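Activating signal cointegrator 1 complex subunit 3 (Homo sapiens, PDB 6YXQ) unwinds DNA 3'-5' with ATP for alkylation repair and also acts in stalled-ribosome rescue, its N-terminal part, seen here, being required for ASCC2 binding. Local coordinates at residues F57-L62 with H144-D149; D73-I77 with A137-I141; I77-A81 with G97-F102. All coordinates share one frame; numbering follows the deposited sequence.

Contact 1: residues F57-L62 with H144-D149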
loop_
_atom_site.group_PDB
_atom_site.type_symbol
_atom_site.label_atom_id
_atom_site.label_comp_id
_atom_site.label_asym_id
_atom_site.label_seq_id
_atom_site.Cartn_x
_atom_site.Cartn_y
_atom_site.Cartn_z
ATOM N N PHE A 57 -12.495 38.499 6.270
ATOM C CA PHE A 57 -11.696 38.904 5.116
ATOM C C PHE A 57 -12.413 39.974 4.304
ATOM O O PHE A 57 -11.844 41.030 4.009
ATOM C CB PHE A 57 -11.379 37.690 4.239
ATOM C CG PHE A 57 -10.444 37.990 3.095
ATOM C CD1 PHE A 57 -10.912 38.553 1.921
ATOM C CD2 PHE A 57 -9.095 37.698 3.193
ATOM C CE1 PHE A 57 -10.050 38.831 0.874
ATOM C CE2 PHE A 57 -8.230 37.967 2.149
ATOM C CZ PHE A 57 -8.709 38.536 0.988
ATOM N N LEU A 58 -13.668 39.714 3.933
ATOM C CA LEU A 58 -14.401 40.651 3.087
ATOM C C LEU A 58 -14.481 42.036 3.720
ATOM O O LEU A 58 -14.292 43.048 3.034
ATOM C CB LEU A 58 -15.800 40.109 2.806
ATOM C CG LEU A 58 -15.881 38.846 1.952
ATOM C CD1 LEU A 58 -17.271 38.231 2.017
ATOM C CD2 LEU A 58 -15.517 39.180 0.531
ATOM N N ASN A 59 -14.752 42.106 5.031
ATOM C CA ASN A 59 -14.870 43.404 5.693
ATOM C C ASN A 59 -13.515 44.073 5.859
ATOM O O ASN A 59 -13.423 45.307 5.874
ATOM C CB ASN A 59 -15.539 43.238 7.058
ATOM C CG ASN A 59 -17.048 43.260 6.973
ATOM O OD1 ASN A 59 -17.651 44.317 6.815
ATOM N ND2 ASN A 59 -17.666 42.089 7.074
ATOM N N GLU A 60 -12.461 43.278 5.989
ATOM C CA GLU A 60 -11.122 43.797 6.204
ATOM C C GLU A 60 -10.505 44.364 4.931
ATOM O O GLU A 60 -9.622 45.223 5.020
ATOM C CB GLU A 60 -10.256 42.671 6.784
ATOM C CG GLU A 60 -8.843 43.024 7.175
ATOM C CD GLU A 60 -8.058 41.790 7.576
ATOM O OE1 GLU A 60 -7.084 41.438 6.879
ATOM O OE2 GLU A 60 -8.419 41.161 8.591
ATOM N N LYS A 61 -10.964 43.928 3.754
ATOM C CA LYS A 61 -10.325 44.271 2.490
ATOM C C LYS A 61 -11.121 45.241 1.638
ATOM O O LYS A 61 -10.562 45.798 0.688
ATOM C CB LYS A 61 -10.068 43.007 1.654
ATOM C CG LYS A 61 -9.175 41.977 2.312
ATOM C CD LYS A 61 -7.874 42.596 2.769
ATOM C CE LYS A 61 -6.702 41.680 2.473
ATOM N NZ LYS A 61 -5.609 42.428 1.801
ATOM N N LEU A 62 -12.401 45.444 1.930
ATOM C CA LEU A 62 -13.285 46.208 1.066
ATOM C C LEU A 62 -13.925 47.362 1.829
ATOM O O LEU A 62 -14.117 47.295 3.048
ATOM C CB LEU A 62 -14.362 45.294 0.468
ATOM C CG LEU A 62 -13.819 44.051 -0.249
ATOM C CD1 LEU A 62 -14.932 43.268 -0.899
ATOM C CD2 LEU A 62 -12.768 44.416 -1.289
ATOM N N HIS A 144 -15.656 42.756 -6.969
ATOM C CA HIS A 144 -15.178 43.906 -6.215
ATOM C C HIS A 144 -13.752 43.726 -5.702
ATOM O O HIS A 144 -13.161 44.690 -5.203
ATOM C CB HIS A 144 -16.112 44.191 -5.032
ATOM C CG HIS A 144 -17.512 44.539 -5.435
ATOM N ND1 HIS A 144 -18.005 45.824 -5.370
ATOM C CD2 HIS A 144 -18.527 43.772 -5.898
ATOM C CE1 HIS A 144 -19.260 45.835 -5.781
ATOM N NE2 HIS A 144 -19.602 44.601 -6.105
ATOM N N PHE A 145 -13.185 42.527 -5.806
ATOM C CA PHE A 145 -11.814 42.330 -5.359
ATOM C C PHE A 145 -10.870 43.015 -6.328
ATOM O O PHE A 145 -11.072 42.986 -7.545
ATOM C CB PHE A 145 -11.458 40.836 -5.268
ATOM C CG PHE A 145 -12.014 40.126 -4.052
ATOM C CD1 PHE A 145 -13.222 40.505 -3.484
ATOM C CD2 PHE A 145 -11.344 39.042 -3.510
ATOM C CE1 PHE A 145 -13.731 39.835 -2.388
ATOM C CE2 PHE A 145 -11.851 38.369 -2.413
ATOM C CZ PHE A 145 -13.045 38.764 -1.854
ATOM N N SER A 146 -9.854 43.664 -5.780
ATOM C CA SER A 146 -8.663 43.896 -6.569
ATOM C C SER A 146 -7.844 42.618 -6.609
ATOM O O SER A 146 -8.051 41.688 -5.820
ATOM C CB SER A 146 -7.835 45.036 -5.991
ATOM O OG SER A 146 -7.220 44.636 -4.782
ATOM N N GLN A 147 -6.900 42.581 -7.548
ATOM C CA GLN A 147 -6.170 41.344 -7.776
ATOM C C GLN A 147 -5.161 41.068 -6.660
ATOM O O GLN A 147 -4.896 39.901 -6.332
ATOM C CB GLN A 147 -5.512 41.368 -9.164
ATOM C CG GLN A 147 -5.269 39.951 -9.541
ATOM C CD GLN A 147 -4.259 39.344 -8.646
ATOM O OE1 GLN A 147 -3.154 39.838 -8.466
ATOM N NE2 GLN A 147 -4.703 38.350 -7.940
ATOM N N ASP A 148 -4.647 42.125 -6.028
ATOM C CA ASP A 148 -3.914 41.964 -4.778
ATOM C C ASP A 148 -4.798 41.339 -3.701
ATOM O O ASP A 148 -4.368 40.431 -2.974
ATOM C CB ASP A 148 -3.368 43.319 -4.316
ATOM C CG ASP A 148 -2.033 43.684 -4.979
ATOM O OD1 ASP A 148 -1.460 42.835 -5.702
ATOM O OD2 ASP A 148 -1.542 44.813 -4.751
ATOM N N ASP A 149 -6.045 41.806 -3.593
ATOM C CA ASP A 149 -6.996 41.206 -2.659
ATOM C C ASP A 149 -7.222 39.729 -2.969
ATOM O O ASP A 149 -7.275 38.891 -2.059
ATOM C CB ASP A 149 -8.323 41.963 -2.707
ATOM C CG ASP A 149 -8.262 43.280 -1.982
ATOM O OD1 ASP A 149 -7.416 43.410 -1.071
ATOM O OD2 ASP A 149 -9.055 44.184 -2.324
#

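Contact 2: residues D73-I77 with A137-I141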
loop_
_atom_site.group_PDB
_atom_site.type_symbol
_atom_site.label_atom_id
_atom_site.label_comp_id
_atom_site.label_asym_id
_atom_site.label_seq_id
_atom_site.Cartn_x
_atom_site.Cartn_y
_atom_site.Cartn_z
ATOM N N ASP A 73 -25.323 39.918 -1.398
ATOM C CA ASP A 73 -24.768 38.751 -2.088
ATOM C C ASP A 73 -24.558 37.583 -1.126
ATOM O O ASP A 73 -24.903 36.433 -1.435
ATOM C CB ASP A 73 -23.460 39.124 -2.779
ATOM C CG ASP A 73 -23.670 40.075 -3.939
ATOM O OD1 ASP A 73 -24.682 39.918 -4.656
ATOM O OD2 ASP A 73 -22.831 40.982 -4.126
ATOM N N LEU A 74 -24.002 37.865 0.054
ATOM C CA LEU A 74 -23.796 36.826 1.058
ATOM C C LEU A 74 -25.111 36.243 1.542
ATOM O O LEU A 74 -25.170 35.061 1.895
ATOM C CB LEU A 74 -23.021 37.382 2.248
ATOM C CG LEU A 74 -21.603 37.878 2.003
ATOM C CD1 LEU A 74 -21.223 38.864 3.100
ATOM C CD2 LEU A 74 -20.618 36.711 1.931
ATOM N N LYS A 75 -26.170 37.053 1.591
ATOM C CA LYS A 75 -27.479 36.511 1.947
ATOM C C LYS A 75 -27.994 35.576 0.859
ATOM O O LYS A 75 -28.630 34.558 1.158
ATOM C CB LYS A 75 -28.467 37.648 2.207
ATOM C CG LYS A 75 -28.228 38.368 3.531
ATOM C CD LYS A 75 -29.164 39.556 3.725
ATOM C CE LYS A 75 -29.304 39.908 5.203
ATOM N NZ LYS A 75 -28.036 40.441 5.788
ATOM N N ASP A 76 -27.725 35.907 -0.408
ATOM C CA ASP A 76 -28.058 34.985 -1.493
ATOM C C ASP A 76 -27.346 33.651 -1.310
ATOM O O ASP A 76 -27.945 32.578 -1.488
ATOM C CB ASP A 76 -27.698 35.602 -2.845
ATOM C CG ASP A 76 -28.565 36.802 -3.198
ATOM O OD1 ASP A 76 -29.752 36.833 -2.802
ATOM O OD2 ASP A 76 -28.055 37.716 -3.882
ATOM N N ILE A 77 -26.062 33.702 -0.943
ATOM C CA ILE A 77 -25.304 32.467 -0.723
ATOM C C ILE A 77 -25.860 31.694 0.472
ATOM O O ILE A 77 -25.945 30.458 0.448
ATOM C CB ILE A 77 -23.805 32.771 -0.541
ATOM C CG1 ILE A 77 -23.248 33.510 -1.754
ATOM C CG2 ILE A 77 -23.033 31.487 -0.321
ATOM C CD1 ILE A 77 -21.801 33.930 -1.591
ATOM N N ALA A 137 -23.800 34.857 -6.947
ATOM C CA ALA A 137 -23.513 35.746 -5.823
ATOM C C ALA A 137 -22.015 35.823 -5.542
ATOM O O ALA A 137 -21.472 36.908 -5.290
ATOM C CB ALA A 137 -24.273 35.279 -4.587
ATOM N N THR A 138 -21.328 34.682 -5.595
ATOM C CA THR A 138 -19.893 34.673 -5.342
ATOM C C THR A 138 -19.140 35.497 -6.374
ATOM O O THR A 138 -18.205 36.231 -6.031
ATOM C CB THR A 138 -19.376 33.242 -5.338
ATOM O OG1 THR A 138 -20.146 32.469 -4.411
ATOM C CG2 THR A 138 -17.929 33.226 -4.930
ATOM N N ASN A 139 -19.522 35.381 -7.647
ATOM C CA ASN A 139 -18.821 36.142 -8.673
ATOM C C ASN A 139 -19.149 37.624 -8.583
ATOM O O ASN A 139 -18.291 38.468 -8.871
ATOM C CB ASN A 139 -19.148 35.588 -10.056
ATOM C CG ASN A 139 -18.262 34.424 -10.422
ATOM O OD1 ASN A 139 -17.159 34.603 -10.937
ATOM N ND2 ASN A 139 -18.727 33.221 -10.132
ATOM N N ARG A 140 -20.376 37.957 -8.176
ATOM C CA ARG A 140 -20.691 39.344 -7.870
ATOM C C ARG A 140 -19.753 39.881 -6.804
ATOM O O ARG A 140 -19.211 40.982 -6.945
ATOM C CB ARG A 140 -22.149 39.472 -7.422
ATOM C CG ARG A 140 -23.141 39.725 -8.550
ATOM C CD ARG A 140 -24.476 40.234 -8.022
ATOM N NE ARG A 140 -25.121 39.261 -7.142
ATOM C CZ ARG A 140 -25.878 38.248 -7.558
ATOM N NH1 ARG A 140 -26.097 38.062 -8.855
ATOM N NH2 ARG A 140 -26.414 37.417 -6.675
ATOM N N ILE A 141 -19.528 39.104 -5.739
ATOM C CA ILE A 141 -18.642 39.555 -4.666
ATOM C C ILE A 141 -17.215 39.730 -5.180
ATOM O O ILE A 141 -16.576 40.765 -4.952
ATOM C CB ILE A 141 -18.690 38.580 -3.479
ATOM C CG1 ILE A 141 -19.975 38.772 -2.686
ATOM C CG2 ILE A 141 -17.488 38.785 -2.569
ATOM C CD1 ILE A 141 -20.055 37.880 -1.460
#

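Contact 3: residues I77-A81 with G97-F102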
loop_
_atom_site.group_PDB
_atom_site.type_symbol
_atom_site.label_atom_id
_atom_site.label_comp_id
_atom_site.label_asym_id
_atom_site.label_seq_id
_atom_site.Cartn_x
_atom_site.Cartn_y
_atom_site.Cartn_z
ATOM N N ILE A 77 -26.062 33.702 -0.943
ATOM C CA ILE A 77 -25.304 32.467 -0.723
ATOM C C ILE A 77 -25.860 31.694 0.472
ATOM O O ILE A 77 -25.945 30.458 0.448
ATOM C CB ILE A 77 -23.805 32.771 -0.541
ATOM C CG1 ILE A 77 -23.248 33.510 -1.754
ATOM C CG2 ILE A 77 -23.033 31.487 -0.321
ATOM C CD1 ILE A 77 -21.801 33.930 -1.591
ATOM N N LEU A 78 -26.227 32.402 1.543
ATOM C CA LEU A 78 -26.808 31.741 2.708
ATOM C C LEU A 78 -28.115 31.049 2.351
ATOM O O LEU A 78 -28.385 29.935 2.816
ATOM C CB LEU A 78 -27.043 32.751 3.827
ATOM C CG LEU A 78 -25.803 33.218 4.578
ATOM C CD1 LEU A 78 -26.101 34.500 5.334
ATOM C CD2 LEU A 78 -25.319 32.118 5.509
ATOM N N HIS A 79 -28.942 31.701 1.534
ATOM C CA HIS A 79 -30.187 31.083 1.092
ATOM C C HIS A 79 -29.913 29.830 0.261
ATOM O O HIS A 79 -30.568 28.790 0.447
ATOM C CB HIS A 79 -31.010 32.110 0.310
ATOM C CG HIS A 79 -32.331 31.597 -0.168
ATOM N ND1 HIS A 79 -33.168 30.841 0.623
ATOM C CD2 HIS A 79 -32.964 31.741 -1.355
ATOM C CE1 HIS A 79 -34.256 30.533 -0.060
ATOM N NE2 HIS A 79 -34.156 31.065 -1.264
ATOM N N ALA A 80 -28.939 29.905 -0.653
ATOM C CA ALA A 80 -28.589 28.732 -1.451
ATOM C C ALA A 80 -28.123 27.585 -0.565
ATOM O O ALA A 80 -28.488 26.423 -0.792
ATOM C CB ALA A 80 -27.511 29.083 -2.476
ATOM N N ALA A 81 -27.310 27.888 0.447
ATOM C CA ALA A 81 -26.864 26.834 1.350
ATOM C C ALA A 81 -28.035 26.266 2.140
ATOM O O ALA A 81 -28.127 25.050 2.331
ATOM C CB ALA A 81 -25.773 27.350 2.284
ATOM N N GLY A 97 -22.009 25.323 5.065
ATOM C CA GLY A 97 -22.342 25.041 3.679
ATOM C C GLY A 97 -22.207 26.263 2.790
ATOM O O GLY A 97 -21.766 26.163 1.645
ATOM N N ALA A 98 -22.582 27.437 3.307
ATOM C CA ALA A 98 -22.395 28.674 2.554
ATOM C C ALA A 98 -20.917 28.973 2.346
ATOM O O ALA A 98 -20.512 29.428 1.269
ATOM C CB ALA A 98 -23.080 29.839 3.268
ATOM N N ALA A 99 -20.096 28.738 3.371
ATOM C CA ALA A 99 -18.654 28.909 3.210
ATOM C C ALA A 99 -18.109 27.946 2.167
ATOM O O ALA A 99 -17.275 28.321 1.334
ATOM C CB ALA A 99 -17.943 28.709 4.546
ATOM N N PHE A 100 -18.588 26.703 2.191
ATOM C CA PHE A 100 -18.192 25.720 1.190
ATOM C C PHE A 100 -18.606 26.153 -0.211
ATOM O O PHE A 100 -17.849 25.976 -1.172
ATOM C CB PHE A 100 -18.806 24.366 1.534
ATOM C CG PHE A 100 -18.494 23.299 0.541
ATOM C CD1 PHE A 100 -17.271 22.657 0.564
ATOM C CD2 PHE A 100 -19.420 22.937 -0.418
ATOM C CE1 PHE A 100 -16.974 21.674 -0.355
ATOM C CE2 PHE A 100 -19.130 21.955 -1.339
ATOM C CZ PHE A 100 -17.905 21.321 -1.306
ATOM N N LEU A 101 -19.806 26.714 -0.349
ATOM C CA LEU A 101 -20.255 27.200 -1.650
ATOM C C LEU A 101 -19.370 28.338 -2.139
ATOM O O LEU A 101 -18.872 28.307 -3.271
ATOM C CB LEU A 101 -21.713 27.652 -1.572
ATOM C CG LEU A 101 -22.735 26.523 -1.483
ATOM C CD1 LEU A 101 -24.127 27.087 -1.395
ATOM C CD2 LEU A 101 -22.613 25.578 -2.671
ATOM N N PHE A 102 -19.163 29.350 -1.288
ATOM C CA PHE A 102 -18.322 30.482 -1.664
ATOM C C PHE A 102 -16.951 30.008 -2.113
ATOM O O PHE A 102 -16.458 30.417 -3.170
ATOM C CB PHE A 102 -18.197 31.461 -0.498
ATOM C CG PHE A 102 -17.250 32.601 -0.762
ATOM C CD1 PHE A 102 -17.707 33.783 -1.323
ATOM C CD2 PHE A 102 -15.906 32.498 -0.439
ATOM C CE1 PHE A 102 -16.837 34.840 -1.563
ATOM C CE2 PHE A 102 -15.029 33.551 -0.683
ATOM C CZ PHE A 102 -15.494 34.719 -1.245
#

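Contact 1: residues F57-L62 with H144-D149
F57 and F145 meet through different first torsions. In F57 the ring lies anti to the backbone N (chi1 -174°), which sends it out toward 144-149. In F145 it is CG and the carbonyl carbon that are anti (chi1 -77°), and the ring turns in toward helix 51-61. The two rings are nearly parallel, with planes at 29°, but slid apart. Their centroids are 5.9 Å apart and the rings barely overlap. The touch is at the corners, F57 CE1 to F145 CE2, 3.8 Å.

Two leucines meet F145 at CZ and CE1, next to the corner that F57 touches. L58 CD2 sits at the ring edge, in its plane, 3.5 Å from F145 CZ. L62 crosses F145 at about a right angle, its CD1 3.9 Å from F145 CE1. Shortening F145 to an alanine would probably leave L58, L62 and the F57 ring without their shared partner and open a gap between helix 51-61 and the loop before helix 147-163. F57 has a polar neighbour too: its CZ points edge-on at D149 O, 3.4 Å away. K61 CG lies over one face of the F57 ring, and L153 and M156 of helix 147-163 also touch F57.

At the margin, K61 and D149 run past each other in opposite directions. The bent lysine chain brings K61 NZ to 3.5 Å from D149 OD1, a long salt bridge. S146 is the N-cap, and its OG accepts from D149 N at 3.3 Å. The same hydroxyl gives a weak bond to D149 OD2.

No hydrogen bond crosses the contact. The join rests on apolar packing around F145 and on the K61–D149 pair, with D149 also packed against F57 and L62. The negative D149 lies in the first turn of helix 147-163, where the helix dipole would probably stabilise its charge.

Contact 2: residues D73-I77 with A137-I141
R140 reaches across to two aspartates. Its NE gives D73 OD1 a hydrogen bond of 2.6 Å, nearly straight at 165°. The acceptor lies in the guanidinium plane, but the donor stands above the carboxylate plane, 40° out of it. R140 NH2 makes only a weak bond to D76 OD2, at 3.3 Å, and that carboxylate stands almost perpendicular to the guanidinium. The chain bends at chi3, which carries the guanidinium back along its own helix to acidic residues almost one turn apart.

Beneath this network the helices pack through small and branched side chains. A137 CB fits against D73 O at 3.4 Å and I77 CG1 at 3.5 Å. I141 CG1 lies beside D73 CB, 3.5 Å away, while I141 CD1 touches L74 CD2 at 3.6 Å. I77 CD1 reaches T138 OG1, a hydroxyl already bonded to A134 O one turn back.

Further out, L58 of helix 51-61 covers L74 and I141, and F102 of helix 91-105 covers I77 and T138. The axes of segments 73-77 and 137-141 pass 8.9 Å apart at 156°. This is a nearly antiparallel helix pair within an all-helical bundle, with an apolar seam and a salt-bridge network that runs from buried D73 to exposed R140.

Contact 3: residues I77-A81 with G97-F102
A81 and A98 make the closest approach between the two helices, and it is one of side chain on backbone. A81 CB sits 3.4 Å from A98 N and also rests directly on the G97 backbone, at its carbonyl carbon. A second contact of this kind is made by I77. Its CG2 branch lies anti to the backbone N and comes 3.6 Å from A98 O. That oxygen accepts the helical bond from F102 N, so the methyl is packing against a carbonyl already in use.

The small residues let the helices come near. The axes of the short segments pass 8.4 Å apart at 113°, a steep crossing. Helices 64-85 and 91-105 follow each other in the chain and belong to the all-helical part of this N-terminal region. The first lies largely in a predicted coiled coil, but a crossing this steep is not the near-parallel pairing of one.

Most of the other aliphatic contacts are methyl on methyl. The A81 and A98 CB atoms are 3.8 Å apart. L78 points its CB away, yet its CD2 bends back to A98 CB at 3.9 Å. L101 CD1 touches two alanines, 4.0 Å from A81 CB and 4.1 Å from A80 CB. I77 CG2 also meets the methylene CB of L101. W51 of helix 51-61 also touches L78 and A98, while I119 of helix 113-123 backs L101.

One aromatic ring takes part. With CG anti to the backbone N (chi1 175°), the F102 ring turns its edge to I77 CD1, which lies near the ring plane with F102 CD1 4.1 Å away. The F102 side chain also touches I54 of helix 51-61 and T138 of helix 128-142.

Contacts 2 and 3 both use helix 64-85 and share I77, which touches helix 128-142 with one branch and helix 91-105 with both. Their centres are about 9 Å apart, and T138 CG2 packs on F102 O at 3.6 Å. Contact 1 lies farther out, its centre about 14 Å from that of contact 2 and about 19 Å from that of contact 3. It touches contact 2 through L58: CD1 meets L74 CD2 and CD2 meets I141 CG2, both at 3.7 Å. Along the chain, contact 1 closes a loop within which the other two are nested. The second chain of the assembly touches none of the three.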